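Long-range contact in 11R-lipoxygenase (Gersemia fruticosa, PDB 3VF1), which probably adds molecular oxygen to a polyunsaturated fatty acid at a catalytic non-heme iron, under the control of calcium: residues L219-F232 with H609-V623. Sequence-based numbering, arbitrary orientation.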
loop_
_atom_site.group_PDB
_atom_site.type_symbol
_atom_site.label_atom_id
_atom_site.label_comp_id
_atom_site.label_asym_id
_atom_site.label_seq_id
_atom_site.Cartn_x
_atom_site.Cartn_y
_atom_site.Cartn_z
ATOM N N LEU A 219 16.871 3.011 27.044
ATOM C CA LEU A 219 16.437 4.353 26.668
ATOM C C LEU A 219 14.936 4.548 26.864
ATOM O O LEU A 219 14.394 5.601 26.523
ATOM C CB LEU A 219 16.798 4.637 25.208
ATOM C CG LEU A 219 18.289 4.639 24.865
ATOM C CD1 LEU A 219 18.489 4.942 23.391
ATOM C CD2 LEU A 219 19.036 5.642 25.728
ATOM N N PHE A 220 14.264 3.540 27.411
ATOM C CA PHE A 220 12.824 3.626 27.623
ATOM C C PHE A 220 12.512 4.584 28.767
ATOM O O PHE A 220 13.046 4.449 29.868
ATOM C CB PHE A 220 12.232 2.247 27.916
ATOM C CG PHE A 220 10.730 2.225 27.935
ATOM C CD1 PHE A 220 10.013 2.096 26.757
ATOM C CD2 PHE A 220 10.034 2.336 29.128
ATOM C CE1 PHE A 220 8.629 2.078 26.767
ATOM C CE2 PHE A 220 8.650 2.318 29.144
ATOM C CZ PHE A 220 7.949 2.187 27.962
ATOM N N GLY A 221 11.647 5.557 28.495
ATOM C CA GLY A 221 11.249 6.531 29.494
ATOM C C GLY A 221 12.263 7.645 29.679
ATOM O O GLY A 221 12.113 8.483 30.567
ATOM N N ILE A 222 13.295 7.657 28.841
ATOM C CA ILE A 222 14.345 8.665 28.930
ATOM C C ILE A 222 14.021 9.852 28.026
ATOM O O ILE A 222 14.058 9.739 26.800
ATOM C CB ILE A 222 15.713 8.080 28.530
ATOM C CG1 ILE A 222 16.006 6.811 29.336
ATOM C CG2 ILE A 222 16.816 9.102 28.729
ATOM C CD1 ILE A 222 16.000 7.019 30.837
ATOM N N TRP A 223 13.703 10.989 28.638
ATOM C CA TRP A 223 13.264 12.167 27.895
ATOM C C TRP A 223 14.378 13.198 27.729
ATOM O O TRP A 223 14.113 14.388 27.557
ATOM C CB TRP A 223 12.068 12.817 28.596
ATOM C CG TRP A 223 10.825 11.976 28.588
ATOM C CD1 TRP A 223 10.731 10.649 28.279
ATOM C CD2 TRP A 223 9.495 12.410 28.896
ATOM N NE1 TRP A 223 9.428 10.230 28.379
ATOM C CE2 TRP A 223 8.649 11.292 28.757
ATOM C CE3 TRP A 223 8.939 13.635 29.278
ATOM C CZ2 TRP A 223 7.273 11.363 28.985
ATOM C CZ3 TRP A 223 7.574 13.704 29.505
ATOM C CH2 TRP A 223 6.757 12.574 29.358
ATOM N N ASP A 224 15.623 12.738 27.778
ATOM C CA ASP A 224 16.771 13.624 27.629
ATOM C C ASP A 224 17.029 13.943 26.165
ATOM O O ASP A 224 16.604 13.210 25.272
ATOM C CB ASP A 224 18.025 12.983 28.227
ATOM C CG ASP A 224 17.889 12.702 29.706
ATOM O OD1 ASP A 224 17.042 13.346 30.362
ATOM O OD2 ASP A 224 18.636 11.839 30.213
ATOM N N ASP A 225 17.728 15.047 25.925
ATOM C CA ASP A 225 18.193 15.376 24.589
ATOM C C ASP A 225 19.275 14.390 24.186
ATOM O O ASP A 225 19.895 13.755 25.038
ATOM C CB ASP A 225 18.784 16.788 24.557
ATOM C CG ASP A 225 17.753 17.863 24.829
ATOM O OD1 ASP A 225 16.628 17.520 25.251
ATOM O OD2 ASP A 225 18.070 19.054 24.624
ATOM N N TRP A 226 19.495 14.258 22.884
ATOM C CA TRP A 226 20.686 13.592 22.390
ATOM C C TRP A 226 21.830 14.589 22.496
ATOM O O TRP A 226 21.642 15.782 22.255
ATOM C CB TRP A 226 20.500 13.144 20.941
ATOM C CG TRP A 226 19.493 12.051 20.777
ATOM C CD1 TRP A 226 18.180 12.191 20.435
ATOM C CD2 TRP A 226 19.717 10.647 20.952
ATOM N NE1 TRP A 226 17.572 10.960 20.386
ATOM C CE2 TRP A 226 18.494 9.996 20.698
ATOM C CE3 TRP A 226 20.833 9.879 21.297
ATOM C CZ2 TRP A 226 18.355 8.614 20.779
ATOM C CZ3 TRP A 226 20.692 8.506 21.377
ATOM C CH2 TRP A 226 19.462 7.887 21.118
ATOM N N ASP A 227 23.011 14.109 22.869
ATOM C CA ASP A 227 24.154 14.991 23.068
ATOM C C ASP A 227 24.540 15.687 21.768
ATOM O O ASP A 227 24.816 16.886 21.756
ATOM C CB ASP A 227 25.347 14.208 23.621
ATOM C CG ASP A 227 25.061 13.596 24.978
ATOM O OD1 ASP A 227 24.417 14.268 25.812
ATOM O OD2 ASP A 227 25.475 12.440 25.208
ATOM N N CYS A 228 24.556 14.932 20.673
ATOM C CA CYS A 228 24.875 15.494 19.367
ATOM C C CYS A 228 24.190 14.718 18.244
ATOM O O CYS A 228 23.642 13.637 18.462
ATOM C CB CYS A 228 26.389 15.515 19.149
ATOM S SG CYS A 228 27.154 13.887 19.049
ATOM N N LEU A 229 24.235 15.283 17.042
ATOM C CA LEU A 229 23.535 14.732 15.889
ATOM C C LEU A 229 24.021 13.334 15.525
ATOM O O LEU A 229 23.251 12.512 15.023
ATOM C CB LEU A 229 23.707 15.666 14.689
ATOM C CG LEU A 229 23.048 17.040 14.845
ATOM C CD1 LEU A 229 23.610 18.036 13.842
ATOM C CD2 LEU A 229 21.541 16.922 14.688
ATOM N N GLU A 230 25.296 13.063 15.779
ATOM C CA GLU A 230 25.892 11.789 15.393
ATOM C C GLU A 230 25.439 10.641 16.290
ATOM O O GLU A 230 25.592 9.474 15.931
ATOM C CB GLU A 230 27.418 11.889 15.412
ATOM C CG GLU A 230 27.973 12.969 14.501
ATOM C CD GLU A 230 27.449 12.858 13.083
ATOM O OE1 GLU A 230 28.088 12.167 12.261
ATOM O OE2 GLU A 230 26.394 13.461 12.787
ATOM N N ASP A 231 24.879 10.969 17.451
ATOM C CA ASP A 231 24.459 9.947 18.405
ATOM C C ASP A 231 23.190 9.218 17.969
ATOM O O ASP A 231 22.854 8.169 18.521
ATOM C CB ASP A 231 24.258 10.557 19.794
ATOM C CG ASP A 231 25.571 10.829 20.507
ATOM O OD1 ASP A 231 26.598 10.230 20.126
ATOM O OD2 ASP A 231 25.574 11.639 21.457
ATOM N N PHE A 232 22.484 9.768 16.988
ATOM C CA PHE A 232 21.304 9.101 16.450
ATOM C C PHE A 232 21.672 7.760 15.816
ATOM O O PHE A 232 20.822 6.884 15.663
ATOM C CB PHE A 232 20.592 9.991 15.428
ATOM C CG PHE A 232 19.685 11.017 16.049
ATOM C CD1 PHE A 232 18.477 10.640 16.614
ATOM C CD2 PHE A 232 20.035 12.357 16.061
ATOM C CE1 PHE A 232 17.639 11.578 17.186
ATOM C CE2 PHE A 232 19.198 13.300 16.630
ATOM C CZ PHE A 232 18.000 12.910 17.194
ATOM N N HIS A 609 24.594 23.835 17.492
ATOM C CA HIS A 609 24.425 22.399 17.665
ATOM C C HIS A 609 23.457 22.061 18.802
ATOM O O HIS A 609 22.491 21.326 18.601
ATOM C CB HIS A 609 25.780 21.730 17.903
ATOM C CG HIS A 609 25.821 20.294 17.486
ATOM N ND1 HIS A 609 26.944 19.708 16.946
ATOM C CD2 HIS A 609 24.874 19.326 17.527
ATOM C CE1 HIS A 609 26.688 18.440 16.671
ATOM N NE2 HIS A 609 25.440 18.185 17.015
ATOM N N LYS A 610 23.704 22.605 19.990
ATOM C CA LYS A 610 22.896 22.275 21.162
ATOM C C LYS A 610 21.452 22.759 21.036
ATOM O O LYS A 610 20.528 22.103 21.521
ATOM C CB LYS A 610 23.530 22.844 22.434
ATOM C CG LYS A 610 24.779 22.105 22.892
ATOM C CD LYS A 610 24.464 20.684 23.341
ATOM C CE LYS A 610 25.713 19.969 23.836
ATOM N NZ LYS A 610 25.434 18.573 24.276
ATOM N N VAL A 611 21.256 23.904 20.394
ATOM C CA VAL A 611 19.909 24.422 20.179
ATOM C C VAL A 611 19.118 23.451 19.318
ATOM O O VAL A 611 17.947 23.175 19.584
ATOM C CB VAL A 611 19.930 25.795 19.481
ATOM C CG1 VAL A 611 18.531 26.181 19.012
ATOM C CG2 VAL A 611 20.499 26.855 20.410
ATOM N N ILE A 612 19.772 22.936 18.283
ATOM C CA ILE A 612 19.147 21.989 17.370
ATOM C C ILE A 612 18.785 20.690 18.088
ATOM O O ILE A 612 17.715 20.131 17.858
ATOM C CB ILE A 612 20.061 21.699 16.165
ATOM C CG1 ILE A 612 20.022 22.882 15.195
ATOM C CG2 ILE A 612 19.629 20.426 15.453
ATOM C CD1 ILE A 612 21.034 22.805 14.070
ATOM N N MET A 613 19.672 20.219 18.959
ATOM C CA MET A 613 19.418 18.996 19.715
ATOM C C MET A 613 18.212 19.150 20.638
ATOM O O MET A 613 17.588 18.162 21.022
ATOM C CB MET A 613 20.644 18.604 20.546
ATOM C CG MET A 613 21.899 18.335 19.732
ATOM S SD MET A 613 21.587 17.374 18.240
ATOM C CE MET A 613 20.939 15.862 18.945
ATOM N N ALA A 614 17.888 20.391 20.993
ATOM C CA ALA A 614 16.770 20.656 21.891
ATOM C C ALA A 614 15.440 20.619 21.145
ATOM O O ALA A 614 14.388 20.396 21.750
ATOM C CB ALA A 614 16.953 21.997 22.583
ATOM N N SER A 615 15.489 20.842 19.835
ATOM C CA SER A 615 14.292 20.785 19.003
ATOM C C SER A 615 14.003 19.358 18.555
ATOM O O SER A 615 12.857 18.910 18.582
ATOM C CB SER A 615 14.444 21.689 17.780
ATOM O OG SER A 615 14.275 23.050 18.129
ATOM N N LEU A 616 15.046 18.647 18.145
ATOM C CA LEU A 616 14.886 17.286 17.649
ATOM C C LEU A 616 14.348 16.365 18.738
ATOM O O LEU A 616 14.459 16.656 19.929
ATOM C CB LEU A 616 16.215 16.752 17.108
ATOM C CG LEU A 616 16.777 17.492 15.892
ATOM C CD1 LEU A 616 18.084 16.861 15.435
ATOM C CD2 LEU A 616 15.766 17.518 14.754
ATOM N N ALA A 617 13.759 15.253 18.311
ATOM C CA ALA A 617 13.156 14.290 19.223
ATOM C C ALA A 617 14.122 13.898 20.335
ATOM O O ALA A 617 15.335 13.861 20.132
ATOM C CB ALA A 617 12.717 13.055 18.453
ATOM N N ASN A 618 13.578 13.613 21.512
ATOM C CA ASN A 618 14.387 13.116 22.617
ATOM C C ASN A 618 14.661 11.628 22.420
ATOM O O ASN A 618 14.263 11.050 21.413
ATOM C CB ASN A 618 13.704 13.385 23.963
ATOM C CG ASN A 618 12.365 12.686 24.096
ATOM O OD1 ASN A 618 12.189 11.560 23.636
ATOM N ND2 ASN A 618 11.412 13.356 24.731
ATOM N N LYS A 619 15.341 11.009 23.377
ATOM C CA LYS A 619 15.780 9.628 23.216
ATOM C C LYS A 619 14.613 8.646 23.107
ATOM O O LYS A 619 14.575 7.828 22.191
ATOM C CB LYS A 619 16.721 9.232 24.357
ATOM C CG LYS A 619 17.994 10.065 24.392
ATOM C CD LYS A 619 19.085 9.415 25.223
ATOM C CE LYS A 619 20.360 10.241 25.193
ATOM N NZ LYS A 619 21.470 9.584 25.938
ATOM N N HIS A 620 13.663 8.730 24.032
ATOM C CA HIS A 620 12.509 7.837 24.010
ATOM C C HIS A 620 11.718 7.978 22.714
ATOM O O HIS A 620 11.297 6.985 22.122
ATOM C CB HIS A 620 11.589 8.112 25.200
ATOM C CG HIS A 620 10.304 7.346 25.157
ATOM N ND1 HIS A 620 10.192 6.052 25.615
ATOM C CD2 HIS A 620 9.074 7.691 24.703
ATOM C CE1 HIS A 620 8.950 5.633 25.452
ATOM N NE2 HIS A 620 8.252 6.609 24.899
ATOM N N GLN A 621 11.521 9.218 22.278
ATOM C CA GLN A 621 10.739 9.498 21.077
ATOM C C GLN A 621 11.415 8.926 19.836
ATOM O O GLN A 621 10.751 8.375 18.956
ATOM C CB GLN A 621 10.543 11.006 20.907
ATOM C CG GLN A 621 9.635 11.642 21.948
ATOM C CD GLN A 621 9.670 13.158 21.898
ATOM O OE1 GLN A 621 10.641 13.749 21.426
ATOM N NE2 GLN A 621 8.606 13.793 22.379
ATOM N N ALA A 622 12.737 9.057 19.772
ATOM C CA ALA A 622 13.494 8.602 18.613
ATOM C C ALA A 622 13.461 7.081 18.497
ATOM O O ALA A 622 13.345 6.538 17.399
ATOM C CB ALA A 622 14.926 9.098 18.691
ATOM N N VAL A 623 13.560 6.392 19.629
ATOM C CA VAL A 623 13.495 4.934 19.637
ATOM C C VAL A 623 12.107 4.471 19.204
ATOM O O VAL A 623 11.968 3.483 18.483
ATOM C CB VAL A 623 13.802 4.353 21.030
ATOM C CG1 VAL A 623 13.609 2.843 21.030
ATOM C CG2 VAL A 623 15.217 4.706 21.457
HETATM O O HOH W 1 20.627 20.396 23.499
HETATM O O HOH W 2 17.634 15.428 21.318
#
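W226 is covered on both faces: K619 lays CG over the centre of its six-membered ring in a CH-pi contact (3.8 Å to the centroid), while F232 of the same loop sets CD1 over the opposite face, toward the rim. A617 O meets the ring edge in plane, 3.3 Å from W226 CD1. M613, its chain bent, curls its methyl CE back to W226 CB at 3.4 Å, and L229 CD2 touches both M613 SD and L616 CD1. H620 turns its ring edge to the face of F220, planes 75° apart, with W223 completing the aromatic cluster. Here, away from the iron, the loop after helix 208-213 meets the junction of helices 609-615 and 619-632 in the lipoxygenase domain. Backbone hydrogen bonds fasten it to the second helix: H620 N donates to I222 O (3.0 Å) and K619 N to D224 O (3.2 Å). Helix 619-632 begins with the N618-Q621 capping box. L229 N donates to H609 NE2 in the imidazole plane (3.1 Å), and K610 NZ reaches a lone pair of D227 O. One water joins W226 N to M613 O and A617 O, another D225 OD2 to K610 O; D225 OD1 salt-bridges R597.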